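PDB 3LV4: glycoside hydrolase YxiA from Bacillus licheniformis, which probably cleaves alpha-1,5 linkages in L-arabinan as a calcium-containing family 43 glycoside hydrolase. Local coordinates for residues A95-G98 with D99-R102; A35-T38 with D39-N42. All coordinates share one frame; numbering follows the deposited sequence.

Contact 1 of 2, residues A95-G98 with D99-R102; sequences ACRG and DSPR. With ACT (acetate ion), chain G.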
# COMPACT_ATOMS: atom_id res chain seq x y z
N ALA A 95 1.80 13.50 13.69
CA ALA A 95 0.85 13.10 14.72
C ALA A 95 -0.49 13.74 14.39
O ALA A 95 -0.55 14.78 13.74
CB ALA A 95 1.32 13.54 16.09
N CYS A 96 -1.57 13.09 14.83
CA CYS A 96 -2.92 13.57 14.57
C CYS A 96 -3.80 13.33 15.79
O CYS A 96 -3.72 12.28 16.42
CB CYS A 96 -3.50 12.84 13.35
SG CYS A 96 -5.23 13.24 13.00
N ARG A 97 -4.63 14.31 16.13
CA ARG A 97 -5.51 14.18 17.29
C ARG A 97 -6.39 12.94 17.22
O ARG A 97 -6.72 12.35 18.25
CB ARG A 97 -6.37 15.43 17.49
CG ARG A 97 -7.04 15.48 18.86
CD ARG A 97 -7.55 16.87 19.18
NE ARG A 97 -8.47 17.36 18.15
CZ ARG A 97 -8.76 18.64 17.96
NH1 ARG A 97 -8.20 19.57 18.72
NH2 ARG A 97 -9.60 18.99 16.99
N GLY A 98 -6.80 12.57 16.02
CA GLY A 98 -7.54 11.34 15.80
C GLY A 98 -9.01 11.52 15.51
O GLY A 98 -9.60 10.72 14.78
N ASP A 99 -9.62 12.57 16.07
CA ASP A 99 -11.04 12.82 15.88
C ASP A 99 -11.29 13.89 14.83
O ASP A 99 -12.44 14.25 14.54
CB ASP A 99 -11.69 13.22 17.20
CG ASP A 99 -11.20 14.57 17.71
OD1 ASP A 99 -10.09 14.98 17.32
OD2 ASP A 99 -11.93 15.21 18.49
N SER A 100 -10.21 14.39 14.26
CA SER A 100 -10.24 15.51 13.32
C SER A 100 -8.83 15.64 12.77
O SER A 100 -7.90 15.08 13.33
CB SER A 100 -10.61 16.78 14.06
OG SER A 100 -9.73 16.96 15.15
N PRO A 101 -8.67 16.38 11.66
CA PRO A 101 -7.35 16.49 11.02
C PRO A 101 -6.44 17.52 11.69
O PRO A 101 -5.81 18.32 11.01
CB PRO A 101 -7.69 16.93 9.60
CG PRO A 101 -8.95 17.71 9.74
CD PRO A 101 -9.72 17.09 10.90
N ARG A 102 -6.40 17.49 13.02
CA ARG A 102 -5.52 18.35 13.79
C ARG A 102 -4.16 17.67 13.83
O ARG A 102 -3.93 16.81 14.69
CB ARG A 102 -6.08 18.51 15.20
CG ARG A 102 -5.23 19.33 16.15
CD ARG A 102 -5.37 20.80 15.86
NE ARG A 102 -4.64 21.62 16.82
CZ ARG A 102 -4.79 22.94 16.92
NH1 ARG A 102 -5.66 23.57 16.12
NH2 ARG A 102 -4.09 23.63 17.81
C ACT G . -5.05 27.02 16.27
O ACT G . -4.55 26.47 17.29
OXT ACT G . -6.07 26.46 15.81
CH3 ACT G . -4.46 28.25 15.65
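R97 reaches across a short loop to D99, S100 and R102. Its guanidinium takes two polar partners near its edge. NE makes a salt bridge with D99 OD1 at 3.0 Å, on the syn lone pair of that oxygen. NH2 donates to S100 OG at 2.7 Å. Both partners sit somewhat out of the guanidinium plane. The carboxylate is turned 79° from that plane, so no flat two-pronged pair forms. S100 OG also donates to D99 OD1, from above the carboxylate plane. These three groups therefore close a small polar ring. R97 has CG anti to its backbone N (chi1 -166°) and bends at chi3, which carries NE back over the loop.

The packing is closest on the inner side. R102 CB lies 3.8 Å from R97 CZ, over one face of the guanidinium. The backbone is closed by R97 N donating to R102 O at 3.0 Å, and P101 is the centre of an inverse gamma turn. C96 SG rests 3.3 Å from S100 O and accepts a weak bond from G98 N. G98 has backbone angles that would jam a CB against the preceding carbonyl.

The R102 guanidinium is held too: NE by W70 O, NH1 by G127 O, and W70 adds a cation-pi contact. An acetate ion, probably from the crystallisation liquor, takes NH1 through OXT and NH2 through O, both at 2.9 Å. The two guanidinium planes are 5° apart. E72 on R97 NH1 and the acetate on R102 probably offset the like charges. The outer side is looser: G98 and D99 are exposed at the apex of the loop.

The loop joins antiparallel strands 89-96 and 103-110 in one blade of the family 43 beta-propeller, and helix 65-71 packs against A95.

Contact 2 of 2, residues A35-T38 with D39-N42; sequences AKST and DLMN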
# COMPACT_ATOMS: atom_id res chain seq x y z
N ALA A 35 10.83 -2.64 12.28
CA ALA A 35 11.29 -4.02 12.23
C ALA A 35 12.27 -4.15 11.09
O ALA A 35 12.32 -3.29 10.21
CB ALA A 35 10.12 -4.97 12.03
N LYS A 36 13.05 -5.23 11.09
CA LYS A 36 14.02 -5.43 10.03
C LYS A 36 14.14 -6.90 9.66
O LYS A 36 13.80 -7.78 10.46
CB LYS A 36 15.39 -4.87 10.44
CG LYS A 36 15.99 -5.54 11.67
CD LYS A 36 17.43 -5.08 11.90
CE LYS A 36 17.91 -5.47 13.28
NZ LYS A 36 19.31 -4.95 13.55
N SER A 37 14.63 -7.16 8.45
CA SER A 37 14.86 -8.53 8.00
C SER A 37 15.83 -8.48 6.84
O SER A 37 15.97 -7.45 6.19
CB SER A 37 13.56 -9.18 7.53
OG SER A 37 13.08 -8.58 6.34
N THR A 38 16.49 -9.60 6.56
CA THR A 38 17.31 -9.68 5.37
C THR A 38 16.61 -10.44 4.25
O THR A 38 17.07 -10.43 3.10
CB THR A 38 18.66 -10.35 5.64
OG1 THR A 38 18.44 -11.63 6.24
CG2 THR A 38 19.53 -9.48 6.55
N ASP A 39 15.51 -11.12 4.56
CA ASP A 39 14.86 -11.99 3.58
C ASP A 39 13.39 -11.67 3.30
O ASP A 39 12.76 -12.36 2.50
CB ASP A 39 15.01 -13.46 3.98
CG ASP A 39 14.35 -13.78 5.31
OD1 ASP A 39 13.71 -12.89 5.90
OD2 ASP A 39 14.49 -14.93 5.78
N LEU A 40 12.86 -10.65 3.96
CA LEU A 40 11.44 -10.28 3.83
C LEU A 40 10.50 -11.35 4.39
O LEU A 40 9.29 -11.30 4.15
CB LEU A 40 11.08 -9.95 2.38
CG LEU A 40 11.75 -8.72 1.77
CD1 LEU A 40 11.36 -8.56 0.29
CD2 LEU A 40 11.43 -7.44 2.55
N MSE A 41 11.05 -12.30 5.14
CA MSE A 41 10.25 -13.38 5.71
C MSE A 41 10.44 -13.48 7.21
O MSE A 41 9.49 -13.72 7.95
CB MSE A 41 10.61 -14.71 5.06
CG MSE A 41 10.43 -14.73 3.56
SE MSE A 41 11.34 -16.26 2.79
CE MSE A 41 10.31 -17.68 3.65
N ASN A 42 11.68 -13.33 7.66
CA ASN A 42 11.97 -13.40 9.08
C ASN A 42 12.31 -12.04 9.64
O ASN A 42 13.45 -11.57 9.54
CB ASN A 42 13.06 -14.42 9.34
CG ASN A 42 12.62 -15.82 8.97
OD1 ASN A 42 11.96 -16.51 9.76
ND2 ASN A 42 12.94 -16.24 7.75
O HOH W 1 15.93 -11.86 8.22
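The D39 carboxylate meets the N42 amide, with N42 ND2 donating to D39 OD2 at 2.8 Å. OD2 lies in the amide plane, but ND2 is tilted 16° from the carboxylate plane on the syn side, so the two groups are not coplanar. At the other oxygen, N42 N gives a nearly straight bond to OD1 at 2.7 Å (N-H...O 179°), on the syn side and somewhat out of the carboxylate plane. M41 N approaches OD1 from above that plane, at 2.8 Å. The bond from M41 N makes an Asx turn, and the one from N42 N an Asx motif. D39 has CG between its backbone N and carbonyl carbon (chi1 62°), which folds the acid back over the following residues.

S37 closes the loop from the strand side. Its OG accepts a long, bent bond from L40 N at 3.2 Å, and its CB lies 3.1 Å from N42 O. A water takes the N-H of T38, donates to N42 O at 2.8 Å and gives a weak bond to D39 OD1.

An alanine in place of D39 would probably leave the backbone N-H groups of M41 and N42 without their acceptor, and the N42 amide with one hold fewer beside its bond to S9.

One carboxylate thus holds three N-H groups between strands 33-37 and 44-47. The donors probably favour the ionised acid. D39 N is buried without a partner. The loop is held by polar bonds more than by apolar contact.

Contacts 1 and 2 are both short loops between adjacent antiparallel strands, but in different four-stranded sheets of the family 43 domain. Their centres are about 32 Å apart and they do not touch. Each is partly buried. In contact 1, A95 and C96 are buried and G98 and D99 exposed; in contact 2, S37 and L40 are buried and T38 is exposed. In contact 1 an aspartate pairs with an arginine side chain; in contact 2 an aspartate binds backbone N-H groups and an amide. The C96 side chain is about 9 Å from that of the predicted proton donor E201 and about 8 Å from that of D148, predicted to tune it. Contact 2 is remote from the catalytic site.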